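Local coordinates for protein arginine kinase (Anthopleura japonica, PDB 4RF6) that catalyses the reversible transfer of a phosphoryl group from ATP to L-arginine, giving phosphoarginine and ADP, at residues R125-S129 with V290-I294; I306-I312 with D353-L358. All coordinates share one frame; numbering follows the deposited sequence.

How the contacts relate
Both contacts lie in the first of the two tandem repeats, and contact 1 closes in the chain before contact 2 opens. Contact 1 pairs two central strands of the antiparallel sheet; contact 2 packs helix 303-310 against helix 344-370. Their centres are about 14 Å apart and they meet directly: Ile-127 CD1 lies 3.6 Å from Val-355 CG1, and Ile-294 CG2 3.9 Å from Leu-358 O, so helix 344-370 joins them. Contact 1 contains Ser-129, Val-290 and His-291, predicted to belong to the ATP site. Contact 2 stands further back, the side chain of Ile-312 about 8 Å from that of Ala-288, another residue predicted to bind ATP.

Contact 1 (R125-S129 with V290-I294); sequences RYIRS and VHVKI
The carbonyl oxygen of His-291 takes a short, almost straight hydrogen bond from Arg-128 N (2.7 Å, 176° at the hydrogen), and Ile-127 CA adds a weaker CA-H...O contact to the same oxygen. On one side of this bond Lys-293 N reaches Tyr-126 O at 2.9 Å; on the other, His-291 N binds Ser-129 O at 3.0 Å. Arg-128 and Ser-129 thus both face His-291, and the extra residue shifts the register of the antiparallel pair by one. On the face that carries Ile-127 and Val-292, the branches of Ile-127 part: CG1 packs on Val-292 CG2 (3.7 Å), while CG2 reaches Val-290 CG1 (3.6 Å). On the other face Ser-129 OG, set between its own backbone N and carbonyl carbon (chi1 61°), packs 3.4 Å from His-291 CB, close to the root of the imidazole. The extended Arg-128 carries its guanidinium obliquely to Lys-293, Arg-128 NH2 lying 3.9 Å from Lys-293 CD. Lys-293 O sits at the edge of the Tyr-126 ring, buried there without a hydrogen-bond partner. Asp-121 OD2 holds the backbone N of both Tyr-126 and Ile-127 where the strand begins. This is a classic beta bulge between the central strands of the phosphagen kinase catalytic sheet, placed where Ser-129 and His-291 are predicted to line the ATP site.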
loop_
_atom_site.group_PDB
_atom_site.type_symbol
_atom_site.label_atom_id
_atom_site.label_comp_id
_atom_site.label_asym_id
_atom_site.label_seq_id
_atom_site.Cartn_x
_atom_site.Cartn_y
_atom_site.Cartn_z
ATOM N N ARG A 125 0.530 -12.366 0.778
ATOM C CA ARG A 125 -0.658 -13.209 0.745
ATOM C C ARG A 125 -1.582 -12.950 1.933
ATOM O O ARG A 125 -2.778 -13.262 1.875
ATOM C CB ARG A 125 -0.265 -14.691 0.733
ATOM C CG ARG A 125 0.525 -15.149 -0.497
ATOM C CD ARG A 125 0.964 -16.604 -0.339
ATOM N NE ARG A 125 1.642 -17.119 -1.524
ATOM C CZ ARG A 125 1.023 -17.734 -2.528
ATOM N NH1 ARG A 125 -0.293 -17.914 -2.491
ATOM N NH2 ARG A 125 1.718 -18.169 -3.568
ATOM N N TYR A 126 -1.035 -12.382 3.008
ATOM C CA TYR A 126 -1.794 -12.198 4.245
ATOM C C TYR A 126 -1.608 -10.825 4.884
ATOM O O TYR A 126 -2.583 -10.140 5.203
ATOM C CB TYR A 126 -1.428 -13.292 5.258
ATOM C CG TYR A 126 -1.623 -14.678 4.703
ATOM C CD1 TYR A 126 -2.892 -15.233 4.610
ATOM C CD2 TYR A 126 -0.544 -15.422 4.247
ATOM C CE1 TYR A 126 -3.081 -16.494 4.088
ATOM C CE2 TYR A 126 -0.721 -16.687 3.719
ATOM C CZ TYR A 126 -1.993 -17.218 3.644
ATOM O OH TYR A 126 -2.185 -18.478 3.125
ATOM N N ILE A 127 -0.352 -10.435 5.072
ATOM C CA ILE A 127 -0.017 -9.208 5.781
ATOM C C ILE A 127 -0.039 -8.022 4.817
ATOM O O ILE A 127 0.463 -8.114 3.691
ATOM C CB ILE A 127 1.358 -9.340 6.485
ATOM C CG1 ILE A 127 1.321 -10.472 7.518
ATOM C CG2 ILE A 127 1.769 -8.031 7.138
ATOM C CD1 ILE A 127 2.680 -10.805 8.133
ATOM N N ARG A 128 -0.635 -6.913 5.249
ATOM C CA ARG A 128 -0.820 -5.768 4.368
ATOM C C ARG A 128 0.108 -4.610 4.706
ATOM O O ARG A 128 0.569 -3.891 3.813
ATOM C CB ARG A 128 -2.284 -5.319 4.381
ATOM C CG ARG A 128 -3.218 -6.325 3.723
ATOM C CD ARG A 128 -4.668 -5.889 3.773
ATOM N NE ARG A 128 -5.508 -6.781 2.976
ATOM C CZ ARG A 128 -6.725 -6.478 2.543
ATOM N NH1 ARG A 128 -7.257 -5.296 2.827
ATOM N NH2 ARG A 128 -7.408 -7.355 1.821
ATOM N N SER A 129 0.396 -4.435 5.990
ATOM C CA SER A 129 1.224 -3.313 6.414
ATOM C C SER A 129 1.809 -3.525 7.802
ATOM O O SER A 129 1.275 -4.291 8.605
ATOM C CB SER A 129 0.418 -2.010 6.376
ATOM O OG SER A 129 -0.695 -2.076 7.252
ATOM N N VAL A 290 0.494 -4.516 12.993
ATOM C CA VAL A 290 0.514 -5.212 11.709
ATOM C C VAL A 290 -0.924 -5.415 11.239
ATOM O O VAL A 290 -1.760 -5.903 12.000
ATOM C CB VAL A 290 1.224 -6.587 11.836
ATOM C CG1 VAL A 290 0.979 -7.450 10.605
ATOM C CG2 VAL A 290 2.712 -6.403 12.065
ATOM N N HIS A 291 -1.221 -5.018 10.006
ATOM C CA HIS A 291 -2.518 -5.336 9.421
ATOM C C HIS A 291 -2.432 -6.654 8.659
ATOM O O HIS A 291 -1.629 -6.797 7.735
ATOM C CB HIS A 291 -3.005 -4.210 8.512
ATOM C CG HIS A 291 -3.398 -2.970 9.252
ATOM N ND1 HIS A 291 -4.087 -1.933 8.659
ATOM C CD2 HIS A 291 -3.194 -2.600 10.539
ATOM C CE1 HIS A 291 -4.293 -0.980 9.551
ATOM N NE2 HIS A 291 -3.759 -1.360 10.699
ATOM N N VAL A 292 -3.252 -7.623 9.058
ATOM C CA VAL A 292 -3.172 -8.966 8.494
ATOM C C VAL A 292 -4.565 -9.556 8.278
ATOM O O VAL A 292 -5.474 -9.343 9.085
ATOM C CB VAL A 292 -2.311 -9.896 9.382
ATOM C CG1 VAL A 292 -2.966 -10.113 10.744
ATOM C CG2 VAL A 292 -2.066 -11.226 8.690
ATOM N N LYS A 293 -4.731 -10.281 7.176
ATOM C CA LYS A 293 -6.021 -10.870 6.834
ATOM C C LYS A 293 -6.086 -12.309 7.319
ATOM O O LYS A 293 -5.477 -13.203 6.723
ATOM C CB LYS A 293 -6.240 -10.823 5.322
ATOM C CG LYS A 293 -7.563 -11.406 4.849
ATOM C CD LYS A 293 -7.916 -10.846 3.481
ATOM C CE LYS A 293 -9.340 -11.196 3.061
ATOM N NZ LYS A 293 -9.508 -12.633 2.717
ATOM N N ILE A 294 -6.818 -12.527 8.407
ATOM C CA ILE A 294 -6.903 -13.847 9.023
ATOM C C ILE A 294 -8.335 -14.238 9.438
ATOM O O ILE A 294 -8.581 -14.545 10.607
ATOM C CB ILE A 294 -5.949 -13.941 10.239
ATOM C CG1 ILE A 294 -6.096 -12.705 11.130
ATOM C CG2 ILE A 294 -4.494 -14.071 9.785
ATOM C CD1 ILE A 294 -5.230 -12.735 12.390
#

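Contact 2 (I306-I312 with D353-L358); sequences ILTKYHI and DGVKAL
Turned anti to its carbonyl carbon (chi1 -63°), CG of Tyr-310 carries the phenol ring out over Gly-354, while Ile-306 holds CG2 anti to its own backbone N and presents that methyl to Leu-358 and to Ala-357 CB, 3.9 Å from Ile-306 CG2. The ring lies over the backbone of Gly-354: CA stands 3.9 Å from the ring centroid and 29° off its normal, a CH-pi contact. Asp-353 CB touches CE1 of Tyr-310 at 3.6 Å, its carboxylate plane steeply inclined to the ring. Lys-309 CG packs on the opposite face of the ring, and Ile-306 CG2 meets its edge in plane, so the phenol is held from three directions. Gly-354 has no side chain to keep the backbones apart, and its CA comes within 5.7 Å of Tyr-310 CA. Ile-312 CD1 also rests on Gly-354 CA, at 3.9 Å. The side chains of Leu-307 and Leu-358 cross at about a right angle, CD2 of the first touching CD1 of the second. A Schellman motif, with His-311 at positive phi, His-311 N bonded to Thr-308 O and Ile-312 N to Leu-307 O, leads the chain out of the helix and turns Ile-312 toward the partner helix. The two helical segments run nearly antiparallel, at 166°. The side chains of Leu-358 and Ile-312 both touch Ile-334 of strand 331-336, and Ile-312 itself opens an edge strand, 312-316.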
loop_
_atom_site.group_PDB
_atom_site.type_symbol
_atom_site.label_atom_id
_atom_site.label_comp_id
_atom_site.label_asym_id
_atom_site.label_seq_id
_atom_site.Cartn_x
_atom_site.Cartn_y
_atom_site.Cartn_z
ATOM N N ILE A 306 -3.227 -17.640 21.413
ATOM C CA ILE A 306 -2.042 -17.062 20.786
ATOM C C ILE A 306 -1.892 -15.596 21.182
ATOM O O ILE A 306 -0.802 -15.152 21.562
ATOM C CB ILE A 306 -2.097 -17.209 19.257
ATOM C CG1 ILE A 306 -2.015 -18.689 18.890
ATOM C CG2 ILE A 306 -0.965 -16.441 18.595
ATOM C CD1 ILE A 306 -2.398 -19.002 17.465
ATOM N N LEU A 307 -2.999 -14.857 21.115
ATOM C CA LEU A 307 -3.017 -13.455 21.525
ATOM C C LEU A 307 -2.513 -13.294 22.955
ATOM O O LEU A 307 -1.654 -12.453 23.232
ATOM C CB LEU A 307 -4.426 -12.874 21.413
ATOM C CG LEU A 307 -5.067 -12.820 20.032
ATOM C CD1 LEU A 307 -6.389 -12.068 20.085
ATOM C CD2 LEU A 307 -4.129 -12.171 19.026
ATOM N N THR A 308 -3.062 -14.109 23.854
ATOM C CA THR A 308 -2.686 -14.094 25.264
ATOM C C THR A 308 -1.203 -14.412 25.435
ATOM O O THR A 308 -0.485 -13.708 26.149
ATOM C CB THR A 308 -3.520 -15.107 26.080
ATOM O OG1 THR A 308 -4.913 -14.788 25.971
ATOM C CG2 THR A 308 -3.124 -15.075 27.541
ATOM N N LYS A 309 -0.752 -15.469 24.763
ATOM C CA LYS A 309 0.634 -15.919 24.862
ATOM C C LYS A 309 1.641 -14.821 24.516
ATOM O O LYS A 309 2.640 -14.643 25.220
ATOM C CB LYS A 309 0.862 -17.153 23.978
ATOM C CG LYS A 309 2.328 -17.572 23.827
ATOM C CD LYS A 309 2.442 -19.087 23.667
ATOM C CE LYS A 309 3.506 -19.490 22.652
ATOM N NZ LYS A 309 4.898 -19.342 23.170
ATOM N N TYR A 310 1.369 -14.072 23.451
ATOM C CA TYR A 310 2.308 -13.052 22.998
ATOM C C TYR A 310 1.967 -11.638 23.474
ATOM O O TYR A 310 2.641 -10.675 23.101
ATOM C CB TYR A 310 2.469 -13.119 21.476
ATOM C CG TYR A 310 3.064 -14.434 21.034
ATOM C CD1 TYR A 310 4.403 -14.720 21.271
ATOM C CD2 TYR A 310 2.286 -15.403 20.409
ATOM C CE1 TYR A 310 4.952 -15.923 20.887
ATOM C CE2 TYR A 310 2.831 -16.608 20.019
ATOM C CZ TYR A 310 4.166 -16.860 20.262
ATOM O OH TYR A 310 4.725 -18.059 19.882
ATOM N N HIS A 311 0.938 -11.525 24.312
ATOM C CA HIS A 311 0.506 -10.239 24.870
ATOM C C HIS A 311 0.178 -9.229 23.779
ATOM O O HIS A 311 0.530 -8.048 23.871
ATOM C CB HIS A 311 1.562 -9.677 25.822
ATOM C CG HIS A 311 2.144 -10.705 26.737
ATOM N ND1 HIS A 311 3.481 -11.040 26.724
ATOM C CD2 HIS A 311 1.566 -11.496 27.673
ATOM C CE1 HIS A 311 3.704 -11.983 27.623
ATOM N NE2 HIS A 311 2.558 -12.277 28.210
ATOM N N ILE A 312 -0.496 -9.712 22.743
ATOM C CA ILE A 312 -0.954 -8.860 21.657
ATOM C C ILE A 312 -2.479 -8.843 21.644
ATOM O O ILE A 312 -3.115 -9.592 22.386
ATOM C CB ILE A 312 -0.406 -9.334 20.310
ATOM C CG1 ILE A 312 -0.737 -10.813 20.080
ATOM C CG2 ILE A 312 1.101 -9.104 20.256
ATOM C CD1 ILE A 312 -0.144 -11.392 18.791
ATOM N N ASP A 353 6.556 -13.227 16.298
ATOM C CA ASP A 353 6.224 -14.613 16.610
ATOM C C ASP A 353 4.709 -14.790 16.649
ATOM O O ASP A 353 4.170 -15.796 16.168
ATOM C CB ASP A 353 6.832 -15.036 17.953
ATOM C CG ASP A 353 8.356 -15.025 17.952
ATOM O OD1 ASP A 353 8.963 -14.927 16.871
ATOM O OD2 ASP A 353 8.947 -15.125 19.052
ATOM N N GLY A 354 4.022 -13.805 17.215
ATOM C CA GLY A 354 2.573 -13.845 17.318
ATOM C C GLY A 354 1.865 -13.814 15.974
ATOM O O GLY A 354 1.006 -14.659 15.701
ATOM N N VAL A 355 2.213 -12.836 15.140
ATOM C CA VAL A 355 1.644 -12.728 13.795
ATOM C C VAL A 355 1.948 -13.983 12.983
ATOM O O VAL A 355 1.096 -14.483 12.244
ATOM C CB VAL A 355 2.162 -11.469 13.053
ATOM C CG1 VAL A 355 1.749 -11.495 11.587
ATOM C CG2 VAL A 355 1.645 -10.198 13.722
ATOM N N LYS A 356 3.167 -14.495 13.134
ATOM C CA LYS A 356 3.568 -15.727 12.463
ATOM C C LYS A 356 2.664 -16.900 12.838
ATOM O O LYS A 356 2.210 -17.651 11.970
ATOM C CB LYS A 356 5.025 -16.073 12.776
ATOM C CG LYS A 356 5.523 -17.332 12.064
ATOM C CD LYS A 356 6.971 -17.649 12.406
ATOM C CE LYS A 356 7.412 -18.950 11.749
ATOM N NZ LYS A 356 8.873 -19.210 11.910
ATOM N N ALA A 357 2.401 -17.053 14.132
ATOM C CA ALA A 357 1.535 -18.126 14.613
ATOM C C ALA A 357 0.129 -17.970 14.047
ATOM O O ALA A 357 -0.483 -18.949 13.612
ATOM C CB ALA A 357 1.498 -18.138 16.129
ATOM N N LEU A 358 -0.377 -16.739 14.066
ATOM C CA LEU A 358 -1.681 -16.421 13.485
ATOM C C LEU A 358 -1.695 -16.667 11.978
ATOM O O LEU A 358 -2.700 -17.126 11.428
ATOM C CB LEU A 358 -2.071 -14.966 13.774
ATOM C CG LEU A 358 -2.336 -14.555 15.223
ATOM C CD1 LEU A 358 -2.493 -13.053 15.349
ATOM C CD2 LEU A 358 -3.575 -15.246 15.763
#